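PDB 6X1J: probable intron-encoded endonuclease 1 from Wickerhamomyces canadensis, which cuts DNA as an endonuclease of the LAGLIDADG family and takes part in the homing of a mitochondrial 21S rRNA gene intron. Local coordinates for residues A[11-16]-A[82-87]; A[61-66]-A[72-77]; A[188-193]-A[199-204]. All coordinates share one frame; numbering follows the deposited sequence.

Contact 1 of 3, residues A[11-16]-A[82-87]. With nucleotides of chain C; nucleotides of chain B.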
loop_
_atom_site.group_PDB
_atom_site.type_symbol
_atom_site.label_atom_id
_atom_site.label_comp_id
_atom_site.label_asym_id
_atom_site.label_seq_id
_atom_site.Cartn_x
_atom_site.Cartn_y
_atom_site.Cartn_z
ATOM N N ASP A 11 11.503 -16.469 -19.061
ATOM C CA ASP A 11 12.801 -16.413 -19.791
ATOM C C ASP A 11 13.696 -15.303 -19.213
ATOM O O ASP A 11 14.932 -15.407 -19.346
ATOM C CB ASP A 11 12.551 -16.234 -21.296
ATOM C CG ASP A 11 11.714 -17.339 -21.938
ATOM O OD1 ASP A 11 11.851 -18.508 -21.515
ATOM O OD2 ASP A 11 10.925 -17.028 -22.854
ATOM N N LEU A 12 13.123 -14.278 -18.575
ATOM C CA LEU A 12 13.913 -13.120 -18.067
ATOM C C LEU A 12 14.658 -13.531 -16.792
ATOM O O LEU A 12 15.628 -12.833 -16.411
ATOM C CB LEU A 12 12.977 -11.934 -17.824
ATOM C CG LEU A 12 12.552 -11.148 -19.065
ATOM C CD1 LEU A 12 12.116 -12.060 -20.206
ATOM C CD2 LEU A 12 11.435 -10.180 -18.714
ATOM N N LEU A 13 14.238 -14.623 -16.155
ATOM C CA LEU A 13 14.724 -15.021 -14.802
ATOM C C LEU A 13 16.242 -15.295 -14.809
ATOM O O LEU A 13 16.654 -16.335 -15.380
ATOM C CB LEU A 13 13.932 -16.251 -14.343
ATOM C CG LEU A 13 14.319 -16.813 -12.972
ATOM C CD1 LEU A 13 14.355 -15.721 -11.898
ATOM C CD2 LEU A 13 13.365 -17.930 -12.574
ATOM N N GLY A 14 17.029 -14.412 -14.174
ATOM C CA GLY A 14 18.490 -14.546 -13.983
ATOM C C GLY A 14 19.314 -13.772 -15.012
ATOM O O GLY A 14 20.547 -13.685 -14.819
ATOM N N LEU A 15 18.705 -13.250 -16.085
ATOM C CA LEU A 15 19.405 -12.410 -17.093
ATOM C C LEU A 15 19.929 -11.159 -16.393
ATOM O O LEU A 15 19.265 -10.685 -15.447
ATOM C CB LEU A 15 18.460 -12.009 -18.225
ATOM C CG LEU A 15 18.345 -12.994 -19.382
ATOM C CD1 LEU A 15 17.989 -14.390 -18.888
ATOM C CD2 LEU A 15 17.313 -12.498 -20.384
ATOM N N GLY A 16 21.073 -10.654 -16.849
ATOM C CA GLY A 16 21.663 -9.374 -16.404
ATOM C C GLY A 16 20.730 -8.210 -16.707
ATOM O O GLY A 16 19.922 -8.270 -17.643
ATOM N N VAL A 82 7.136 -7.973 -12.084
ATOM C CA VAL A 82 7.927 -8.677 -11.023
ATOM C C VAL A 82 8.501 -9.993 -11.577
ATOM O O VAL A 82 7.702 -10.951 -11.797
ATOM C CB VAL A 82 7.087 -8.994 -9.768
ATOM C CG1 VAL A 82 7.981 -9.568 -8.675
ATOM C CG2 VAL A 82 6.328 -7.777 -9.265
ATOM N N ILE A 83 9.820 -10.035 -11.761
ATOM C CA ILE A 83 10.538 -11.125 -12.486
ATOM C C ILE A 83 10.755 -12.288 -11.503
ATOM O O ILE A 83 10.471 -13.422 -11.874
ATOM C CB ILE A 83 11.864 -10.571 -13.065
ATOM C CG1 ILE A 83 11.613 -9.711 -14.302
ATOM C CG2 ILE A 83 12.876 -11.670 -13.355
ATOM C CD1 ILE A 83 12.846 -9.019 -14.821
ATOM N N SER A 84 11.254 -11.979 -10.301
ATOM C CA SER A 84 11.710 -12.944 -9.261
ATOM C C SER A 84 10.675 -13.036 -8.143
ATOM O O SER A 84 10.030 -12.049 -7.769
ATOM C CB SER A 84 13.068 -12.568 -8.680
ATOM O OG SER A 84 14.082 -12.552 -9.676
ATOM N N PRO A 85 10.484 -14.242 -7.575
ATOM C CA PRO A 85 9.619 -14.404 -6.409
ATOM C C PRO A 85 10.133 -13.732 -5.131
ATOM O O PRO A 85 11.323 -13.386 -4.973
ATOM C CB PRO A 85 9.558 -15.931 -6.227
ATOM C CG PRO A 85 9.922 -16.482 -7.588
ATOM C CD PRO A 85 10.994 -15.528 -8.076
ATOM N N PRO A 86 9.199 -13.517 -4.178
ATOM C CA PRO A 86 9.544 -13.014 -2.853
ATOM C C PRO A 86 10.596 -13.886 -2.174
ATOM O O PRO A 86 10.486 -15.093 -2.258
ATOM C CB PRO A 86 8.237 -13.108 -2.080
ATOM C CG PRO A 86 7.173 -13.012 -3.173
ATOM C CD PRO A 86 7.758 -13.748 -4.353
ATOM N N THR A 87 11.525 -13.229 -1.485
ATOM C CA THR A 87 12.777 -13.751 -0.885
ATOM C C THR A 87 12.727 -13.518 0.618
ATOM O O THR A 87 12.536 -12.362 1.023
ATOM C CB THR A 87 13.955 -12.927 -1.404
ATOM O OG1 THR A 87 13.944 -13.177 -2.807
ATOM C CG2 THR A 87 15.290 -13.262 -0.774
ATOM P P DC C 8 15.023 -9.133 -10.715
ATOM O OP1 DC C 8 14.650 -10.525 -11.041
ATOM O OP2 DC C 8 14.046 -8.276 -10.022
ATOM O "O5'" DC C 8 16.299 -8.954 -9.789
ATOM C "C5'" DC C 8 17.279 -9.954 -9.836
ATOM C "C4'" DC C 8 18.363 -9.636 -8.843
ATOM O "O4'" DC C 8 18.741 -8.245 -8.897
ATOM C "C3'" DC C 8 18.002 -9.922 -7.382
ATOM O "O3'" DC C 8 19.003 -10.716 -6.767
ATOM C "C2'" DC C 8 17.974 -8.556 -6.727
ATOM C "C1'" DC C 8 18.990 -7.827 -7.563
ATOM N N1 DC C 8 18.913 -6.368 -7.519
ATOM C C2 DC C 8 20.031 -5.648 -7.089
ATOM O O2 DC C 8 21.050 -6.266 -6.741
ATOM N N3 DC C 8 19.968 -4.301 -7.038
ATOM C C4 DC C 8 18.847 -3.674 -7.394
ATOM N N4 DC C 8 18.836 -2.345 -7.339
ATOM C C5 DC C 8 17.695 -4.384 -7.843
ATOM C C6 DC C 8 17.774 -5.717 -7.894
ATOM P P DT B 23 24.627 -11.473 -18.218
ATOM O OP1 DT B 23 23.339 -12.148 -18.444
ATOM O OP2 DT B 23 25.874 -12.233 -18.373
ATOM O "O5'" DT B 23 24.679 -10.190 -19.153
ATOM C "C5'" DT B 23 24.267 -10.308 -20.529
ATOM C "C4'" DT B 23 23.736 -8.978 -20.997
ATOM O "O4'" DT B 23 24.314 -7.924 -20.196
ATOM C "C3'" DT B 23 24.047 -8.617 -22.449
ATOM O "O3'" DT B 23 22.819 -8.115 -22.991
ATOM C "C2'" DT B 23 25.188 -7.619 -22.320
ATOM C "C1'" DT B 23 24.826 -6.910 -21.039
ATOM N N1 DT B 23 25.896 -6.220 -20.302
ATOM C C2 DT B 23 25.877 -4.839 -20.235
ATOM O O2 DT B 23 25.055 -4.155 -20.820
ATOM N N3 DT B 23 26.879 -4.287 -19.479
ATOM C C4 DT B 23 27.868 -4.964 -18.789
ATOM O O4 DT B 23 28.708 -4.332 -18.157
ATOM C C5 DT B 23 27.810 -6.410 -18.879
ATOM C C7 DT B 23 28.854 -7.228 -18.186
ATOM C C6 DT B 23 26.825 -6.957 -19.603
#
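Ile83 points its branched side chain at the loop 11-16, and its two arms meet different residues there. The longer arm, with CG1 beside the backbone N (chi1 -76°) and then extended, brings CD1 to 4.2 Å from Leu12 CB. The short arm, CG2, lies 4.1 Å from Leu13 CA. A beta-branched residue suits the place because a single side chain can touch two successive residues of the neighbouring loop. Leu12 turns its CB toward Ile83, while the rest of its buried side chain packs on Ile22 and Tyr25 of helix 20-26. Leu13 reaches across in another way: its CG stands anti to the backbone N (chi1 179°), which swings CD1 over to 3.9 Å from Ser84 OG, a loose van der Waals contact between a methyl and a hydroxyl oxygen, where Leu13 is exposed.

In this LAGLIDADG endonuclease the segment 82-87 links helix 68-77 to strand 87-92 of the DNA-binding sheet, whereas 11-16 belongs to the N-terminal arm that precedes helix 20-26. The arm is bent by a type II beta turn from Leu12 to Leu15, closed by Leu15 N donating to Leu12 O. Gly14 takes the third position with a phi of 98°, a conformation that residues with a side chain adopt less readily.

Both loops also grip DNA, and on different strands. Ser84 OG donates a short hydrogen bond of 2.5 Å to OP1 of DC8 of chain C, and Ile83 CG2 presses on that same oxygen at 3.1 Å. On the arm, Gly16 N gives a hydrogen bond of 3.1 Å to OP1 of DT23 of chain B. Glycine is apt there, because a CB would run into O5' of that nucleotide.

Contact 2 of 3, residues A[61-66]-A[72-77]. With nucleotides of chain B.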
loop_
_atom_site.group_PDB
_atom_site.type_symbol
_atom_site.label_atom_id
_atom_site.label_comp_id
_atom_site.label_asym_id
_atom_site.label_seq_id
_atom_site.Cartn_x
_atom_site.Cartn_y
_atom_site.Cartn_z
ATOM N N LEU A 61 8.741 -0.185 -7.763
ATOM C CA LEU A 61 8.210 -0.513 -6.424
ATOM C C LEU A 61 9.160 -1.483 -5.730
ATOM O O LEU A 61 9.504 -2.535 -6.344
ATOM C CB LEU A 61 6.822 -1.138 -6.589
ATOM C CG LEU A 61 5.871 -0.394 -7.514
ATOM C CD1 LEU A 61 4.539 -1.131 -7.650
ATOM C CD2 LEU A 61 5.646 1.038 -7.031
ATOM N N GLN A 62 9.558 -1.169 -4.501
ATOM C CA GLN A 62 10.167 -2.150 -3.564
ATOM C C GLN A 62 9.135 -2.507 -2.491
ATOM O O GLN A 62 8.598 -1.540 -1.845
ATOM C CB GLN A 62 11.443 -1.627 -2.914
ATOM C CG GLN A 62 12.480 -1.212 -3.937
ATOM C CD GLN A 62 13.836 -0.908 -3.336
ATOM O OE1 GLN A 62 14.756 -0.552 -4.039
ATOM N NE2 GLN A 62 13.971 -1.048 -2.029
ATOM N N PHE A 63 8.878 -3.819 -2.346
ATOM C CA PHE A 63 7.902 -4.440 -1.426
ATOM C C PHE A 63 8.645 -5.064 -0.237
ATOM O O PHE A 63 9.696 -5.713 -0.457
ATOM C CB PHE A 63 7.108 -5.525 -2.142
ATOM C CG PHE A 63 6.387 -5.107 -3.403
ATOM C CD1 PHE A 63 5.234 -4.348 -3.347
ATOM C CD2 PHE A 63 6.820 -5.535 -4.654
ATOM C CE1 PHE A 63 4.548 -4.012 -4.505
ATOM C CE2 PHE A 63 6.130 -5.196 -5.811
ATOM C CZ PHE A 63 4.984 -4.444 -5.736
ATOM N N GLU A 64 8.150 -4.852 0.989
ATOM C CA GLU A 64 8.670 -5.556 2.192
ATOM C C GLU A 64 7.521 -5.727 3.177
ATOM O O GLU A 64 6.986 -4.687 3.616
ATOM C CB GLU A 64 9.864 -4.826 2.804
ATOM C CG GLU A 64 10.475 -5.580 3.973
ATOM C CD GLU A 64 11.903 -5.192 4.301
ATOM O OE1 GLU A 64 12.348 -4.151 3.786
ATOM O OE2 GLU A 64 12.577 -5.937 5.054
ATOM N N TRP A 65 7.141 -6.980 3.470
ATOM C CA TRP A 65 6.112 -7.331 4.479
ATOM C C TRP A 65 6.612 -8.484 5.351
ATOM O O TRP A 65 7.425 -9.292 4.871
ATOM C CB TRP A 65 4.756 -7.660 3.826
ATOM C CG TRP A 65 4.003 -6.454 3.335
ATOM C CD1 TRP A 65 3.338 -5.533 4.105
ATOM C CD2 TRP A 65 3.799 -6.042 1.965
ATOM N NE1 TRP A 65 2.749 -4.584 3.316
ATOM C CE2 TRP A 65 3.020 -4.856 1.999
ATOM C CE3 TRP A 65 4.197 -6.540 0.716
ATOM C CZ2 TRP A 65 2.633 -4.181 0.838
ATOM C CZ3 TRP A 65 3.804 -5.880 -0.431
ATOM C CH2 TRP A 65 3.049 -4.702 -0.365
ATOM N N LYS A 66 6.097 -8.543 6.579
ATOM C CA LYS A 66 6.173 -9.713 7.490
ATOM C C LYS A 66 5.320 -10.840 6.934
ATOM O O LYS A 66 5.806 -11.940 6.935
ATOM C CB LYS A 66 5.645 -9.345 8.883
ATOM C CG LYS A 66 5.770 -10.436 9.940
ATOM C CD LYS A 66 5.161 -10.047 11.288
ATOM C CE LYS A 66 5.456 -11.089 12.348
ATOM N NZ LYS A 66 6.855 -10.954 12.836
ATOM N N GLU A 72 2.815 -12.273 -1.390
ATOM C CA GLU A 72 2.597 -13.145 -2.578
ATOM C C GLU A 72 1.332 -12.704 -3.344
ATOM O O GLU A 72 1.345 -12.686 -4.619
ATOM C CB GLU A 72 2.480 -14.617 -2.182
ATOM C CG GLU A 72 3.798 -15.264 -1.822
ATOM C CD GLU A 72 3.656 -16.676 -1.264
ATOM O OE1 GLU A 72 2.515 -17.234 -1.269
ATOM O OE2 GLU A 72 4.665 -17.201 -0.794
ATOM N N HIS A 73 0.324 -12.233 -2.615
ATOM C CA HIS A 73 -0.890 -11.612 -3.209
ATOM C C HIS A 73 -0.547 -10.322 -3.999
ATOM O O HIS A 73 -1.107 -10.141 -5.101
ATOM C CB HIS A 73 -1.903 -11.327 -2.102
ATOM C CG HIS A 73 -3.082 -10.572 -2.601
ATOM N ND1 HIS A 73 -4.084 -11.180 -3.349
ATOM C CD2 HIS A 73 -3.407 -9.267 -2.479
ATOM C CE1 HIS A 73 -5.003 -10.286 -3.638
ATOM N NE2 HIS A 73 -4.604 -9.099 -3.126
ATOM N N ILE A 74 0.276 -9.432 -3.433
ATOM C CA ILE A 74 0.634 -8.116 -4.055
ATOM C C ILE A 74 1.415 -8.407 -5.351
ATOM O O ILE A 74 1.032 -7.913 -6.437
ATOM C CB ILE A 74 1.422 -7.243 -3.054
ATOM C CG1 ILE A 74 0.572 -6.837 -1.841
ATOM C CG2 ILE A 74 2.004 -6.028 -3.757
ATOM C CD1 ILE A 74 -0.628 -5.996 -2.185
ATOM N N VAL A 75 2.414 -9.281 -5.263
ATOM C CA VAL A 75 3.175 -9.749 -6.450
ATOM C C VAL A 75 2.225 -10.303 -7.520
ATOM O O VAL A 75 2.450 -9.945 -8.681
ATOM C CB VAL A 75 4.316 -10.698 -6.081
ATOM C CG1 VAL A 75 4.870 -11.405 -7.310
ATOM C CG2 VAL A 75 5.434 -9.942 -5.390
ATOM N N ARG A 76 1.197 -11.093 -7.208
ATOM C CA ARG A 76 0.255 -11.567 -8.272
ATOM C C ARG A 76 -0.456 -10.350 -8.885
ATOM O O ARG A 76 -0.523 -10.307 -10.127
ATOM C CB ARG A 76 -0.724 -12.646 -7.802
ATOM C CG ARG A 76 -0.105 -14.038 -7.673
ATOM C CD ARG A 76 -1.021 -15.223 -7.322
ATOM N NE ARG A 76 -1.884 -15.000 -6.156
ATOM C CZ ARG A 76 -1.561 -15.188 -4.856
ATOM N NH1 ARG A 76 -2.446 -14.902 -3.911
ATOM N NH2 ARG A 76 -0.364 -15.629 -4.488
ATOM N N VAL A 77 -0.892 -9.342 -8.097
ATOM C CA VAL A 77 -1.576 -8.122 -8.666
ATOM C C VAL A 77 -0.665 -7.424 -9.709
ATOM O O VAL A 77 -1.135 -7.019 -10.769
ATOM C CB VAL A 77 -2.011 -7.127 -7.562
ATOM C CG1 VAL A 77 -2.583 -5.853 -8.167
ATOM C CG2 VAL A 77 -2.999 -7.722 -6.590
ATOM P P DA B 14 4.602 -4.941 7.892
ATOM O OP1 DA B 14 3.260 -4.330 7.659
ATOM O OP2 DA B 14 4.601 -6.452 7.775
ATOM O "O5'" DA B 14 5.788 -4.320 7.030
ATOM C "C5'" DA B 14 5.693 -3.099 6.262
ATOM C "C4'" DA B 14 6.056 -1.905 7.115
ATOM O "O4'" DA B 14 7.296 -2.152 7.844
ATOM C "C3'" DA B 14 6.257 -0.586 6.378
ATOM O "O3'" DA B 14 5.864 0.391 7.348
ATOM C "C2'" DA B 14 7.770 -0.508 6.257
ATOM C "C1'" DA B 14 8.218 -1.120 7.571
ATOM N N9 DA B 14 9.553 -1.699 7.622
ATOM C C8 DA B 14 9.921 -2.988 7.326
ATOM N N7 DA B 14 11.204 -3.214 7.466
ATOM C C5 DA B 14 11.716 -1.989 7.866
ATOM C C6 DA B 14 13.017 -1.564 8.169
ATOM N N6 DA B 14 14.080 -2.365 8.154
ATOM N N1 DA B 14 13.190 -0.275 8.521
ATOM C C2 DA B 14 12.126 0.531 8.539
ATOM N N3 DA B 14 10.853 0.248 8.282
ATOM C C4 DA B 14 10.714 -1.044 7.947
ATOM P P DA B 13 7.397 -7.787 13.787
ATOM O OP1 DA B 13 6.096 -8.180 14.417
ATOM O OP2 DA B 13 8.304 -8.784 13.222
ATOM O "O5'" DA B 13 7.082 -6.786 12.580
ATOM C "C5'" DA B 13 5.946 -5.927 12.619
ATOM C "C4'" DA B 13 6.019 -4.904 11.506
ATOM O "O4'" DA B 13 7.256 -4.145 11.544
ATOM C "C3'" DA B 13 5.934 -5.456 10.088
ATOM O "O3'" DA B 13 5.110 -4.564 9.326
ATOM C "C2'" DA B 13 7.376 -5.445 9.629
ATOM C "C1'" DA B 13 7.895 -4.195 10.284
ATOM N N9 DA B 13 9.343 -4.143 10.515
ATOM C C8 DA B 13 10.275 -5.149 10.453
ATOM N N7 DA B 13 11.503 -4.748 10.699
ATOM C C5 DA B 13 11.362 -3.397 10.974
ATOM C C6 DA B 13 12.285 -2.401 11.327
ATOM N N6 DA B 13 13.593 -2.614 11.486
ATOM N N1 DA B 13 11.812 -1.149 11.511
ATOM C C2 DA B 13 10.506 -0.920 11.343
ATOM N N3 DA B 13 9.547 -1.767 10.994
ATOM C C4 DA B 13 10.037 -3.010 10.862
ATOM P P DC B 15 5.441 1.897 6.989
ATOM O OP1 DC B 15 5.787 2.735 8.160
ATOM O OP2 DC B 15 4.060 1.887 6.369
ATOM O "O5'" DC B 15 6.519 2.421 5.986
ATOM C "C5'" DC B 15 6.548 2.266 4.578
ATOM C "C4'" DC B 15 7.776 3.091 4.288
ATOM O "O4'" DC B 15 8.936 2.499 4.918
ATOM C "C3'" DC B 15 8.169 3.503 2.862
ATOM O "O3'" DC B 15 8.053 4.929 3.030
ATOM C "C2'" DC B 15 9.475 2.753 2.650
ATOM C "C1'" DC B 15 10.055 2.634 4.064
ATOM N N1 DC B 15 10.939 1.476 4.294
ATOM C C2 DC B 15 12.197 1.674 4.887
ATOM O O2 DC B 15 12.536 2.821 5.210
ATOM N N3 DC B 15 13.014 0.613 5.065
ATOM C C4 DC B 15 12.601 -0.611 4.727
ATOM N N4 DC B 15 13.435 -1.627 4.923
ATOM C C5 DC B 15 11.316 -0.843 4.151
ATOM C C6 DC B 15 10.539 0.219 3.925
#
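Between residues 61-66 of the strand and 72-77 of the helix, the CA atoms of Phe63 and Ile74 are the nearest, 8.6 Å apart, a spacing that leaves room for one layer of side chains. This is the sheet-helix layering of the LAGLIDADG fold, in which an antiparallel sheet carries helices on one face and lays the other on DNA. Alternation along the strand sorts the residues: Phe63 and Trp65 turn to the helix, Glu64 to the bases.

Ile74 fills the angle between the two rings. Its CG2, anti to the backbone N, comes obliquely to Phe63 CE1 at 3.3 Å, a tight fit. Its CG1 meets Trp65 CH2 at 3.6 Å, the two side chains crossing at about a right angle. A forked aliphatic residue can thus serve both aromatics. The pyrrole side of the indole is held by a hydrogen bond from Trp65 NE1 to Asp47 OD2, and Asp47 is a ligand of a bound potassium ion.

On the opposite face the extended Glu64 accepts from N4 of DC15 of chain B through OE1 (3.0 Å, 164° at the hydrogen), while OE2 is held by Arg103 and Thr101. Just beyond the strand, Lys66 N bonds OP2 of DA14 of chain B at 2.8 Å, and the side chain, bent at its last torsion, sets Lys66 NZ 2.6 Å from OP2 of DA13 of chain B.

Contact 3 of 3, residues A[188-193]-A[199-204]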
loop_
_atom_site.group_PDB
_atom_site.type_symbol
_atom_site.label_atom_id
_atom_site.label_comp_id
_atom_site.label_asym_id
_atom_site.label_seq_id
_atom_site.Cartn_x
_atom_site.Cartn_y
_atom_site.Cartn_z
ATOM N N LEU A 188 -18.127 8.916 5.833
ATOM C CA LEU A 188 -17.576 8.466 7.130
ATOM C C LEU A 188 -17.637 9.654 8.099
ATOM O O LEU A 188 -17.863 10.770 7.630
ATOM C CB LEU A 188 -16.133 8.020 6.898
ATOM C CG LEU A 188 -15.981 6.719 6.106
ATOM C CD1 LEU A 188 -14.521 6.547 5.710
ATOM C CD2 LEU A 188 -16.482 5.542 6.933
ATOM N N ASN A 189 -17.311 9.404 9.361
ATOM C CA ASN A 189 -17.149 10.407 10.439
ATOM C C ASN A 189 -15.774 10.246 11.067
ATOM O O ASN A 189 -15.681 10.359 12.305
ATOM C CB ASN A 189 -18.230 10.264 11.499
ATOM C CG ASN A 189 -19.602 10.476 10.910
ATOM O OD1 ASN A 189 -20.039 11.626 10.811
ATOM N ND2 ASN A 189 -20.240 9.394 10.472
ATOM N N CYS A 190 -14.760 10.028 10.245
ATOM C CA CYS A 190 -13.344 10.048 10.695
ATOM C C CYS A 190 -13.067 11.346 11.435
ATOM O O CYS A 190 -13.596 12.361 11.018
ATOM C CB CYS A 190 -12.356 10.063 9.534
ATOM S SG CYS A 190 -12.599 8.621 8.495
ATOM N N SER A 191 -12.152 11.319 12.384
ATOM C CA SER A 191 -11.639 12.530 13.062
ATOM C C SER A 191 -10.168 12.273 13.326
ATOM O O SER A 191 -9.764 11.091 13.225
ATOM C CB SER A 191 -12.396 12.801 14.317
ATOM O OG SER A 191 -12.222 11.730 15.246
ATOM N N ILE A 192 -9.406 13.332 13.556
ATOM C CA ILE A 192 -7.936 13.287 13.764
ATOM C C ILE A 192 -7.616 12.920 15.221
ATOM O O ILE A 192 -8.428 13.179 16.123
ATOM C CB ILE A 192 -7.269 14.604 13.317
ATOM C CG1 ILE A 192 -5.759 14.408 13.151
ATOM C CG2 ILE A 192 -7.584 15.790 14.249
ATOM C CD1 ILE A 192 -5.074 15.483 12.349
ATOM N N LYS A 193 -6.461 12.290 15.413
ATOM C CA LYS A 193 -5.844 11.983 16.722
ATOM C C LYS A 193 -4.333 11.985 16.535
ATOM O O LYS A 193 -3.864 12.133 15.379
ATOM C CB LYS A 193 -6.229 10.607 17.265
ATOM C CG LYS A 193 -7.709 10.279 17.316
ATOM C CD LYS A 193 -8.322 10.619 18.626
ATOM C CE LYS A 193 -9.633 9.897 18.813
ATOM N NZ LYS A 193 -10.534 10.754 19.593
ATOM N N PRO A 199 0.077 12.631 13.405
ATOM C CA PRO A 199 -1.350 12.467 13.145
ATOM C C PRO A 199 -1.793 11.064 12.706
ATOM O O PRO A 199 -1.093 10.500 11.886
ATOM C CB PRO A 199 -1.628 13.456 11.998
ATOM C CG PRO A 199 -0.284 13.680 11.342
ATOM C CD PRO A 199 0.755 13.482 12.423
ATOM N N ILE A 200 -2.987 10.626 13.150
ATOM C CA ILE A 200 -3.635 9.352 12.705
ATOM C C ILE A 200 -5.112 9.614 12.456
ATOM O O ILE A 200 -5.616 10.661 12.902
ATOM C CB ILE A 200 -3.461 8.238 13.745
ATOM C CG1 ILE A 200 -4.137 8.574 15.077
ATOM C CG2 ILE A 200 -1.990 7.924 13.931
ATOM C CD1 ILE A 200 -4.054 7.463 16.097
ATOM N N ILE A 201 -5.776 8.694 11.784
ATOM C CA ILE A 201 -7.214 8.782 11.416
ATOM C C ILE A 201 -7.954 7.764 12.259
ATOM O O ILE A 201 -7.675 6.571 12.085
ATOM C CB ILE A 201 -7.405 8.541 9.908
ATOM C CG1 ILE A 201 -6.554 9.513 9.085
ATOM C CG2 ILE A 201 -8.879 8.615 9.518
ATOM C CD1 ILE A 201 -6.777 9.430 7.571
ATOM N N TYR A 202 -8.821 8.228 13.163
ATOM C CA TYR A 202 -9.686 7.406 14.039
ATOM C C TYR A 202 -10.990 7.227 13.273
ATOM O O TYR A 202 -11.573 8.256 12.815
ATOM C CB TYR A 202 -9.844 8.121 15.392
ATOM C CG TYR A 202 -10.958 7.653 16.297
ATOM C CD1 TYR A 202 -10.760 6.629 17.215
ATOM C CD2 TYR A 202 -12.204 8.265 16.279
ATOM C CE1 TYR A 202 -11.777 6.208 18.063
ATOM C CE2 TYR A 202 -13.239 7.847 17.109
ATOM C CZ TYR A 202 -13.022 6.821 18.016
ATOM O OH TYR A 202 -14.030 6.388 18.830
ATOM N N ILE A 203 -11.428 5.987 13.086
ATOM C CA ILE A 203 -12.753 5.656 12.491
ATOM C C ILE A 203 -13.648 5.167 13.616
ATOM O O ILE A 203 -13.460 4.048 14.075
ATOM C CB ILE A 203 -12.634 4.591 11.399
ATOM C CG1 ILE A 203 -11.623 5.012 10.325
ATOM C CG2 ILE A 203 -14.021 4.248 10.824
ATOM C CD1 ILE A 203 -11.216 3.883 9.361
ATOM N N PRO A 204 -14.672 5.955 14.034
ATOM C CA PRO A 204 -15.407 5.671 15.265
ATOM C C PRO A 204 -16.208 4.382 15.073
ATOM O O PRO A 204 -16.427 4.006 13.933
ATOM C CB PRO A 204 -16.351 6.871 15.390
ATOM C CG PRO A 204 -16.647 7.191 13.919
ATOM C CD PRO A 204 -15.279 7.079 13.280
#
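Ser191 with Tyr202 and Lys193 with Ile200 form the two hydrogen-bonded pairs of an antiparallel beta hairpin, with the non-hydrogen-bonded pair Ile192 and Ile201 between them. The hairpin belongs to the second of the two four-stranded antiparallel sheets (order 1-2-4-3) of this LAGLIDADG endonuclease. In the first pair, Tyr202 N reaches Ser191 O at 3.0 Å, nearly in line with the carbonyl bond, and Ser191 N answers to Tyr202 O in the carbonyl plane. In the second, Ile200 N lies 2.8 Å from Lys193 O but well above the plane of that carbonyl. CA-H...O contacts continue the ladder at both ends, from Cys190 CA to Tyr202 O and from Pro199 CA to Lys193 O; the N of Pro199 faces away from 188-193, so a proline takes no bond from this hairpin.

The charged and aromatic contact is diagonal. Tyr202 has its CG anti to the backbone N (chi1 164°), and Lys193 runs alongside it, pointing the same way. Lys193 CE sits over one ring face, 3.9 Å from the centroid, as a CH-pi contact, and Lys193 NZ stands 4.5 Å from the same centroid, 11° off the normal, as a cation-pi pair. Tyr202 OH is engaged by Ser162. A leucine in place of Tyr202 would probably leave the lysine ammonium without its ring face, freer to turn, and the Ser162 hydroxyl without this partner.

Further apolar packing lies on the face of Ile192 and Ile201, where Cys190 CB touches Ile201 CG2 at 3.8 Å and Ile192 CD1 lies beside Pro199 CB at 4.0 Å.

Helix 172-186 covers that face, with Ile179 on Ile192 and Val175 on Pro199 and Ile201. Strand 191-195 forms one edge of the sheet, while strand 198-203 is an inner strand, bonded on its far side to strand 163-165.

How the contacts relate
Contact 2 is nested in the chain loop that contact 1 closes, and the two touch: Val82 CG1 packs on Val75 CG1 at 3.9 Å, and Pro86 also leans on Val75. Their centres are 14 Å apart. Contact 3 follows later in the chain and lies on the opposite side of the chain's centre from contact 1, with about 27 Å between nearest atoms; about 17 Å separates its nearest atoms from those of contact 2. Contacts 2 and 3 belong to two four-stranded sheets of the same strand order. Between these sheets lie the potassium sites, with Asp47 and Asp147 sharing one ion; the Trp65 side chain comes within about 5 Å of a potassium ion, that of Ile200 within about 10 Å.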